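Local coordinates for dinitrogenase iron-molybdenum cofactor biosynthesis domain-containing protein (Pyrococcus horikoshii, PDB 2YX6), which is of uncharacterised function but binds ADP and belongs to the dinitrogenase iron-molybdenum cofactor biosynthesis family, some of whose members are thought to handle that cofactor, at residues E78-S82 and L83-V87; K100-G104 and G105-I109; S18-F21 and G22-R25; D31-E35 and D36-V40. All blocks are in the same frame, centred on the assembly; numbering follows the deposited sequence.

Contact 1: residues E78-S82 and L83-V87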
# COMPACT_ATOMS: atom_id res chain seq x y z
N GLU A 78 -9.13 -5.22 -4.31
CA GLU A 78 -8.75 -6.63 -4.15
C GLU A 78 -7.89 -7.15 -5.34
O GLU A 78 -6.88 -7.87 -5.16
CB GLU A 78 -10.01 -7.49 -3.99
CG GLU A 78 -10.64 -7.31 -2.64
CD GLU A 78 -12.03 -7.91 -2.60
OE1 GLU A 78 -12.59 -8.20 -3.66
OE2 GLU A 78 -12.56 -8.11 -1.50
N TYR A 79 -8.27 -6.73 -6.53
CA TYR A 79 -7.56 -7.10 -7.74
C TYR A 79 -6.10 -6.54 -7.67
O TYR A 79 -5.16 -7.24 -7.98
CB TYR A 79 -8.34 -6.63 -8.98
CG TYR A 79 -7.97 -7.37 -10.23
CD1 TYR A 79 -8.90 -8.14 -10.90
CD2 TYR A 79 -6.67 -7.31 -10.75
CE1 TYR A 79 -8.56 -8.86 -12.07
CE2 TYR A 79 -6.31 -7.99 -11.92
CZ TYR A 79 -7.27 -8.77 -12.57
OH TYR A 79 -6.93 -9.45 -13.74
N PHE A 80 -5.95 -5.31 -7.16
CA PHE A 80 -4.65 -4.67 -6.98
C PHE A 80 -3.81 -5.48 -6.00
O PHE A 80 -2.63 -5.81 -6.25
CB PHE A 80 -4.79 -3.22 -6.49
CG PHE A 80 -4.87 -2.17 -7.60
CD1 PHE A 80 -6.00 -1.37 -7.74
CD2 PHE A 80 -3.84 -1.99 -8.48
CE1 PHE A 80 -6.08 -0.42 -8.73
CE2 PHE A 80 -3.89 -1.03 -9.49
CZ PHE A 80 -5.00 -0.26 -9.64
N ASN A 81 -4.45 -5.83 -4.89
CA ASN A 81 -3.83 -6.57 -3.85
C ASN A 81 -3.36 -7.94 -4.33
O ASN A 81 -2.27 -8.40 -3.95
CB ASN A 81 -4.84 -6.67 -2.71
CG ASN A 81 -4.93 -5.37 -1.87
OD1 ASN A 81 -4.24 -4.36 -2.13
ND2 ASN A 81 -5.80 -5.40 -0.88
N SER A 82 -4.12 -8.57 -5.22
CA SER A 82 -3.76 -9.88 -5.72
C SER A 82 -2.50 -9.75 -6.58
O SER A 82 -1.75 -10.72 -6.73
CB SER A 82 -4.92 -10.49 -6.50
OG SER A 82 -4.99 -9.91 -7.80
N LEU A 83 -2.26 -8.57 -7.13
CA LEU A 83 -1.08 -8.26 -7.96
C LEU A 83 0.06 -7.65 -7.13
O LEU A 83 1.07 -7.12 -7.66
CB LEU A 83 -1.51 -7.29 -9.03
CG LEU A 83 -2.52 -7.82 -10.09
CD1 LEU A 83 -2.64 -6.72 -11.12
CD2 LEU A 83 -2.09 -9.16 -10.76
N GLY A 84 -0.12 -7.69 -5.82
CA GLY A 84 0.98 -7.29 -4.89
C GLY A 84 1.06 -5.78 -4.91
O GLY A 84 2.13 -5.22 -4.65
N ILE A 85 -0.04 -5.13 -5.28
CA ILE A 85 -0.10 -3.66 -5.29
C ILE A 85 -1.03 -3.11 -4.16
O ILE A 85 -2.13 -3.61 -3.97
CB ILE A 85 -0.52 -3.12 -6.67
CG1 ILE A 85 0.46 -3.58 -7.78
CG2 ILE A 85 -0.63 -1.62 -6.67
CD1 ILE A 85 -0.02 -3.09 -9.10
N SER A 86 -0.53 -2.12 -3.43
CA SER A 86 -1.21 -1.57 -2.25
C SER A 86 -1.95 -0.38 -2.70
O SER A 86 -1.47 0.34 -3.54
CB SER A 86 -0.16 -1.09 -1.22
OG SER A 86 0.55 -2.25 -0.84
N VAL A 87 -3.09 -0.12 -2.11
CA VAL A 87 -3.91 1.00 -2.55
C VAL A 87 -4.16 1.87 -1.30
O VAL A 87 -4.47 1.33 -0.23
CB VAL A 87 -5.30 0.48 -3.15
CG1 VAL A 87 -6.31 1.68 -3.54
CG2 VAL A 87 -5.11 -0.45 -4.33
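Phe80 meets Ile85 and Val87 where helix 74-82 ends in a Schellman motif and the chain turns into strand 86-88, the last step of a beta-alpha-beta unit begun by strand 66-68. The tight part is the apolar wedge beneath the turn. Val87 CG2 sits 3.5 Å from Phe80 CB and nearly as close to CD1, its side chain running across the phenylalanine at about a right angle. Ile85 puts CG2 3.7 Å from Phe80 CD2; that branch lies opposite the backbone N, while CG1 is turned away from the carbonyl carbon (chi1 -58°). Val67 of the neighbouring strand and Ile59 of helix 54-61 pack on the same phenylalanine.

The outer side is looser. Tyr79 and Leu83 are both partly exposed, and Leu83 CD1 only grazes the ring edge, in its plane, 4.0 Å from Tyr79 CE2. Ser82 OG turns back on the helix and bonds to Tyr79 O at 2.7 Å.

Asn81 and Val87 belong to the ADP site seen for this protein, though no ADP is bound to this chain; the turn links the two positions. Gly84, with positive phi, gives its N to Asn81 O at 2.9 Å. Phe80 O is gripped twice from opposite faces of its carbonyl plane, by Leu83 N at 2.9 Å and by Ile85 N at 2.8 Å.

Contact 2: residues K100-G104 and G105-I109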
# COMPACT_ATOMS: atom_id res chain seq x y z
N LYS A 100 4.21 15.31 -1.71
CA LYS A 100 4.95 15.90 -0.59
C LYS A 100 4.42 15.38 0.75
O LYS A 100 5.20 15.00 1.60
CB LYS A 100 4.88 17.45 -0.64
CG LYS A 100 5.82 18.15 0.38
CD LYS A 100 5.50 19.64 0.51
CE LYS A 100 6.34 20.38 1.58
NZ LYS A 100 7.81 20.15 1.41
N ALA A 101 3.10 15.32 0.90
CA ALA A 101 2.49 14.76 2.11
C ALA A 101 2.89 13.31 2.28
O ALA A 101 3.33 12.90 3.35
CB ALA A 101 0.95 14.91 2.14
N PHE A 102 2.75 12.54 1.20
CA PHE A 102 3.07 11.12 1.22
C PHE A 102 4.53 10.83 1.72
O PHE A 102 4.78 10.05 2.66
CB PHE A 102 2.79 10.54 -0.19
CG PHE A 102 2.97 9.05 -0.26
CD1 PHE A 102 1.98 8.19 0.23
CD2 PHE A 102 4.17 8.50 -0.76
CE1 PHE A 102 2.18 6.78 0.21
CE2 PHE A 102 4.37 7.13 -0.78
CZ PHE A 102 3.38 6.27 -0.29
N ILE A 103 5.50 11.48 1.10
CA ILE A 103 6.92 11.39 1.50
C ILE A 103 7.18 11.72 2.99
O ILE A 103 8.00 11.06 3.63
CB ILE A 103 7.74 12.36 0.64
CG1 ILE A 103 7.64 11.92 -0.81
CG2 ILE A 103 9.22 12.41 1.10
CD1 ILE A 103 8.18 12.98 -1.84
N GLY A 104 6.46 12.71 3.53
CA GLY A 104 6.56 13.09 4.95
C GLY A 104 5.65 12.46 5.99
O GLY A 104 5.52 13.01 7.10
N GLY A 105 4.99 11.34 5.67
CA GLY A 105 4.16 10.66 6.68
C GLY A 105 2.94 11.40 7.20
O GLY A 105 2.34 10.95 8.20
N LYS A 106 2.52 12.46 6.49
CA LYS A 106 1.36 13.29 6.86
C LYS A 106 0.33 13.43 5.72
O LYS A 106 0.07 14.54 5.15
CB LYS A 106 1.79 14.72 7.29
CG LYS A 106 1.97 14.88 8.83
CD LYS A 106 3.16 15.82 9.14
CE LYS A 106 4.31 15.02 9.78
NZ LYS A 106 3.91 14.48 11.15
N LEU A 107 -0.30 12.33 5.38
CA LEU A 107 -1.19 12.37 4.26
C LEU A 107 -2.52 12.84 4.85
O LEU A 107 -2.85 12.46 5.98
CB LEU A 107 -1.26 10.98 3.63
CG LEU A 107 -1.37 10.88 2.14
CD1 LEU A 107 -0.32 11.75 1.63
CD2 LEU A 107 -1.14 9.45 1.71
N LYS A 108 -3.24 13.67 4.09
CA LYS A 108 -4.59 14.13 4.47
C LYS A 108 -5.69 13.25 3.87
O LYS A 108 -5.91 13.29 2.69
CB LYS A 108 -4.78 15.56 4.02
CG LYS A 108 -4.11 16.56 5.03
CD LYS A 108 -3.90 17.96 4.41
CE LYS A 108 -4.14 19.11 5.45
NZ LYS A 108 -3.36 18.96 6.75
N ILE A 109 -6.37 12.48 4.70
CA ILE A 109 -7.33 11.46 4.20
C ILE A 109 -8.76 11.88 4.42
O ILE A 109 -9.11 12.31 5.51
CB ILE A 109 -7.14 10.08 4.94
CG1 ILE A 109 -5.69 9.54 4.79
CG2 ILE A 109 -8.15 9.07 4.45
CD1 ILE A 109 -5.17 9.63 3.38
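Leu107 folds back over the end of helix 95-103 and lays its two methyls on Ala101 and Phe102. From CB the side chain turns at chi1 -143°, away from a staggered value, and CG then splits the contact between its branches. Leu107 CD1 goes in against the helix backbone: it lies 3.2 Å from Phe102 N and 3.4 Å from Ala101 CB, a carbon pair closer than usual van der Waals contact. The fit is tight, and the leucine's rotamer may be strained or uncertain. Leu107 CD2 takes the other direction and meets the edge of the Phe102 ring in its plane, 3.7 Å from Phe102 CD1.

The backbone between them makes a Schellman motif. Gly105, at positive phi, is its C-prime residue; its N bonds to Phe102 O at 3.3 Å, the donor standing well above the carbonyl plane. Lys106 N closes the wider loop onto Ala101 O, also at 3.3 Å. Lys106 O comes within 3.2 Å of Ala101 CB, approaching the methyl from a different side than the leucine does.

Outside this turn, the Phe102 ring packs inward on Ile66 and Leu68 of strand 66-68. Asn81 of the second subunit packs on Leu107, and Lys60 of that subunit makes a weak hydrogen bond to Gly105 O.

Contact 3: residues S18-F21 and G22-R25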
# COMPACT_ATOMS: atom_id res chain seq x y z
N SER A 18 -8.19 12.37 -9.33
CA SER A 18 -9.54 12.14 -9.85
C SER A 18 -10.36 11.49 -8.77
O SER A 18 -9.92 10.56 -8.10
CB SER A 18 -9.49 11.25 -11.09
OG SER A 18 -9.21 9.92 -10.67
N LYS A 19 -11.57 11.98 -8.59
CA LYS A 19 -12.41 11.42 -7.55
C LYS A 19 -12.89 9.98 -7.85
O LYS A 19 -13.20 9.25 -6.92
CB LYS A 19 -13.56 12.39 -7.16
CG LYS A 19 -13.02 13.71 -6.44
CD LYS A 19 -14.13 14.48 -5.65
CE LYS A 19 -13.49 15.42 -4.66
NZ LYS A 19 -12.11 14.89 -4.36
N HIS A 20 -12.91 9.56 -9.12
CA HIS A 20 -13.30 8.17 -9.44
C HIS A 20 -12.21 7.41 -10.18
O HIS A 20 -12.02 7.62 -11.37
CB HIS A 20 -14.61 8.10 -10.26
CG HIS A 20 -15.83 8.58 -9.52
ND1 HIS A 20 -16.38 7.88 -8.47
CD2 HIS A 20 -16.62 9.67 -9.70
CE1 HIS A 20 -17.45 8.52 -8.02
NE2 HIS A 20 -17.60 9.62 -8.75
N PHE A 21 -11.54 6.50 -9.49
CA PHE A 21 -10.58 5.64 -10.13
C PHE A 21 -11.35 4.82 -11.17
O PHE A 21 -12.54 4.47 -11.02
CB PHE A 21 -9.87 4.73 -9.11
CG PHE A 21 -9.00 3.71 -9.75
CD1 PHE A 21 -9.54 2.50 -10.21
CD2 PHE A 21 -7.64 3.97 -9.95
CE1 PHE A 21 -8.76 1.57 -10.87
CE2 PHE A 21 -6.84 3.04 -10.61
CZ PHE A 21 -7.38 1.85 -11.08
N GLY A 22 -10.74 4.50 -12.27
CA GLY A 22 -11.51 3.56 -13.12
C GLY A 22 -12.16 4.34 -14.23
O GLY A 22 -11.93 4.05 -15.38
N ARG A 23 -12.89 5.40 -13.90
CA ARG A 23 -13.34 6.28 -14.97
C ARG A 23 -12.31 7.36 -15.34
O ARG A 23 -12.43 8.02 -16.34
CB ARG A 23 -14.71 6.87 -14.65
CG ARG A 23 -15.85 5.85 -14.88
CD ARG A 23 -15.78 4.53 -14.01
NE ARG A 23 -15.95 4.72 -12.55
CZ ARG A 23 -16.09 3.72 -11.68
NH1 ARG A 23 -16.25 3.99 -10.39
NH2 ARG A 23 -16.06 2.45 -12.09
N SER A 24 -11.25 7.47 -14.56
CA SER A 24 -10.18 8.43 -14.85
C SER A 24 -9.38 8.09 -16.15
O SER A 24 -9.21 6.92 -16.54
CB SER A 24 -9.26 8.51 -13.65
OG SER A 24 -8.28 7.54 -13.87
N ARG A 25 -8.91 9.13 -16.83
CA ARG A 25 -8.31 8.95 -18.16
C ARG A 25 -6.84 9.31 -18.21
O ARG A 25 -6.18 9.07 -19.22
CB ARG A 25 -9.13 9.67 -19.24
CG ARG A 25 -10.55 8.97 -19.58
CD ARG A 25 -10.54 7.66 -20.51
NE ARG A 25 -10.19 6.43 -19.75
CZ ARG A 25 -11.06 5.63 -19.08
NH1 ARG A 25 -10.59 4.58 -18.41
NH2 ARG A 25 -12.38 5.86 -19.08
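Ser18 and Ser24 face each other across a tight bend in the loop joining strand 2-7 to strand 26-33. Ser18 OG rests 3.3 Å from Ser24 CB, with the two hydroxyl oxygens farther apart at 4.1 Å. Ser24 N makes a weak bond to His20 O at 3.3 Å. A second weak bond runs from Arg23 N to Phe21 O, 3.0 Å long and bent to 130° at the hydrogen.

The same carbonyl oxygen lies under the arginine's flat end: Phe21 O stands 3.6 Å from the plane of the Arg23 guanidinium, over its centre. The side chain gets there by folding at chi2 (61°) and chi3 (66°), which curls it back over its own loop alongside His20. Gly22 lets the chain turn between Phe21 and Arg23, since at its backbone angles a CB would run into Phe21 O.

Farther out, Phe21 is directed inward, its ring meeting those of Phe80 and Phe27 at steep angles and touching Thr69 and Ile72. Its side chain lies about 7 Å from that of Val87 in the ADP site. Backbone bonds from Ser18 to Pro6 and from Phe21 to Gly71 tie the bend to its surroundings.

Both bonds within the bend are weak. Ser18 OG is buried without a polar partner in the model, and the guanidinium over Phe21 O probably adds electrostatic attraction without a directed hydrogen bond.

Contact 4: residues D31-E35 and D36-V40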
# COMPACT_ATOMS: atom_id res chain seq x y z
N ASP A 31 8.28 8.46 -9.34
CA ASP A 31 9.37 7.73 -8.75
C ASP A 31 9.97 8.44 -7.57
O ASP A 31 10.50 9.55 -7.71
CB ASP A 31 10.48 7.50 -9.76
CG ASP A 31 10.11 6.45 -10.74
OD1 ASP A 31 9.08 6.63 -11.41
OD2 ASP A 31 10.87 5.47 -10.84
N ILE A 32 9.90 7.79 -6.42
CA ILE A 32 10.33 8.43 -5.17
C ILE A 32 11.56 7.66 -4.65
O ILE A 32 11.59 6.42 -4.60
CB ILE A 32 9.15 8.54 -4.17
CG1 ILE A 32 8.14 9.53 -4.77
CG2 ILE A 32 9.63 9.08 -2.79
CD1 ILE A 32 6.74 9.57 -4.11
N GLU A 33 12.59 8.42 -4.30
CA GLU A 33 13.80 7.85 -3.69
C GLU A 33 14.14 8.68 -2.45
O GLU A 33 14.54 9.84 -2.58
CB GLU A 33 14.93 7.88 -4.70
CG GLU A 33 14.63 7.02 -5.91
CD GLU A 33 14.52 5.53 -5.57
OE1 GLU A 33 14.10 5.18 -4.41
OE2 GLU A 33 14.88 4.70 -6.46
N GLY A 34 13.85 8.13 -1.26
CA GLY A 34 13.94 8.89 -0.01
C GLY A 34 12.93 10.04 0.04
O GLY A 34 11.74 9.83 -0.08
N GLU A 35 13.43 11.25 0.23
CA GLU A 35 12.61 12.45 0.26
C GLU A 35 12.50 13.00 -1.13
O GLU A 35 11.89 14.03 -1.30
CB GLU A 35 13.26 13.52 1.18
CG GLU A 35 13.47 13.03 2.66
CD GLU A 35 14.51 13.86 3.45
OE1 GLU A 35 15.43 14.46 2.82
OE2 GLU A 35 14.43 13.87 4.71
N ASP A 36 13.07 12.29 -2.12
CA ASP A 36 13.29 12.86 -3.45
C ASP A 36 12.38 12.24 -4.54
O ASP A 36 12.22 11.04 -4.63
CB ASP A 36 14.79 12.91 -3.88
CG ASP A 36 15.44 14.32 -3.64
OD1 ASP A 36 15.89 15.06 -4.57
OD2 ASP A 36 15.53 14.74 -2.48
N VAL A 37 11.78 13.14 -5.30
CA VAL A 37 10.93 12.81 -6.42
C VAL A 37 11.88 12.80 -7.61
O VAL A 37 12.31 13.88 -8.05
CB VAL A 37 9.88 13.93 -6.62
CG1 VAL A 37 9.26 13.89 -8.04
CG2 VAL A 37 8.83 13.87 -5.48
N LYS A 38 12.22 11.61 -8.11
CA LYS A 38 13.19 11.44 -9.18
C LYS A 38 12.64 11.51 -10.60
O LYS A 38 13.36 11.74 -11.55
CB LYS A 38 13.91 10.10 -8.97
CG LYS A 38 15.10 10.21 -8.00
CD LYS A 38 16.42 10.32 -8.75
CE LYS A 38 17.06 8.95 -9.01
NZ LYS A 38 18.01 8.62 -7.87
N ASN A 39 11.35 11.27 -10.76
CA ASN A 39 10.77 11.20 -12.08
C ASN A 39 9.26 11.35 -11.95
O ASN A 39 8.67 10.79 -10.99
CB ASN A 39 11.15 9.87 -12.67
CG ASN A 39 10.95 9.81 -14.16
OD1 ASN A 39 9.89 9.39 -14.65
ND2 ASN A 39 11.99 10.16 -14.90
N VAL A 40 8.65 12.12 -12.85
CA VAL A 40 7.20 12.16 -13.01
C VAL A 40 6.84 11.74 -14.43
O VAL A 40 7.49 12.12 -15.39
CB VAL A 40 6.64 13.53 -12.74
CG1 VAL A 40 5.13 13.63 -13.12
CG2 VAL A 40 6.93 13.96 -11.30
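Asp31 and Asn39 stand side by side on one face of the sheet, their CB atoms 3.8 Å apart. They point the same way but differ in first torsion: Asp31 CG lies opposite its carbonyl carbon (chi1 -74°), whereas Asn39 CG is set opposite its backbone N (chi1 -164°), and the carboxylate and amide planes are 74° apart. Asp31 OD2 is held by a salt bridge to Arg2.

Glu33 and Lys38 meet through their methylenes. Both chains bend beyond CG, and their CG atoms come within 3.8 Å, while Glu33 OE2 and Lys38 NZ stay 5.2 Å apart, too far for a salt bridge but probably still attractive. Ile32 and Val37 turn to the reverse face, where Ile32 CG1 and Val37 CG2 approach only loosely, at 4.5 Å; Ile99 and Ile103 of helix 95-103 pack against both.

The backbone ties the strands firmly. Asp31 N reaches Asn39 O at 2.9 Å, Lys38 N reaches Asp31 O at 2.7 Å, and Glu33 N reaches Asp36 O at the same length. Between Asp31 and Ile32 the pairing slips by one residue, with Lys38 as the extra residue opposite. The result is a two-strand antiparallel beta hairpin with a beta bulge, closed by a type II' turn from Glu33 to Asp36 with Gly34 at positive phi.

In the fold
Along the chain the order is contact 3, contact 4, contact 1, contact 2. Contact 4 lies at one edge of the mixed five-strand sheet, where 36-44 is the outermost strand within the chain, and contact 1 runs into the other, 86-88; their centres are 22 Å apart. Contacts 3 and 1 touch through Phe21 CZ and Phe80 CZ at 3.5 Å, bringing the 18-25 loop up to the helix-to-strand connection flanked by two ADP-site residues. Contacts 2 and 4 also touch: Ile103 at the end of helix 95-103 packs on the hairpin, its CG2 3.5 Å from Glu35 CA. Contacts 1 and 2 both reach the second subunit, so these two helix ends help build the dimer.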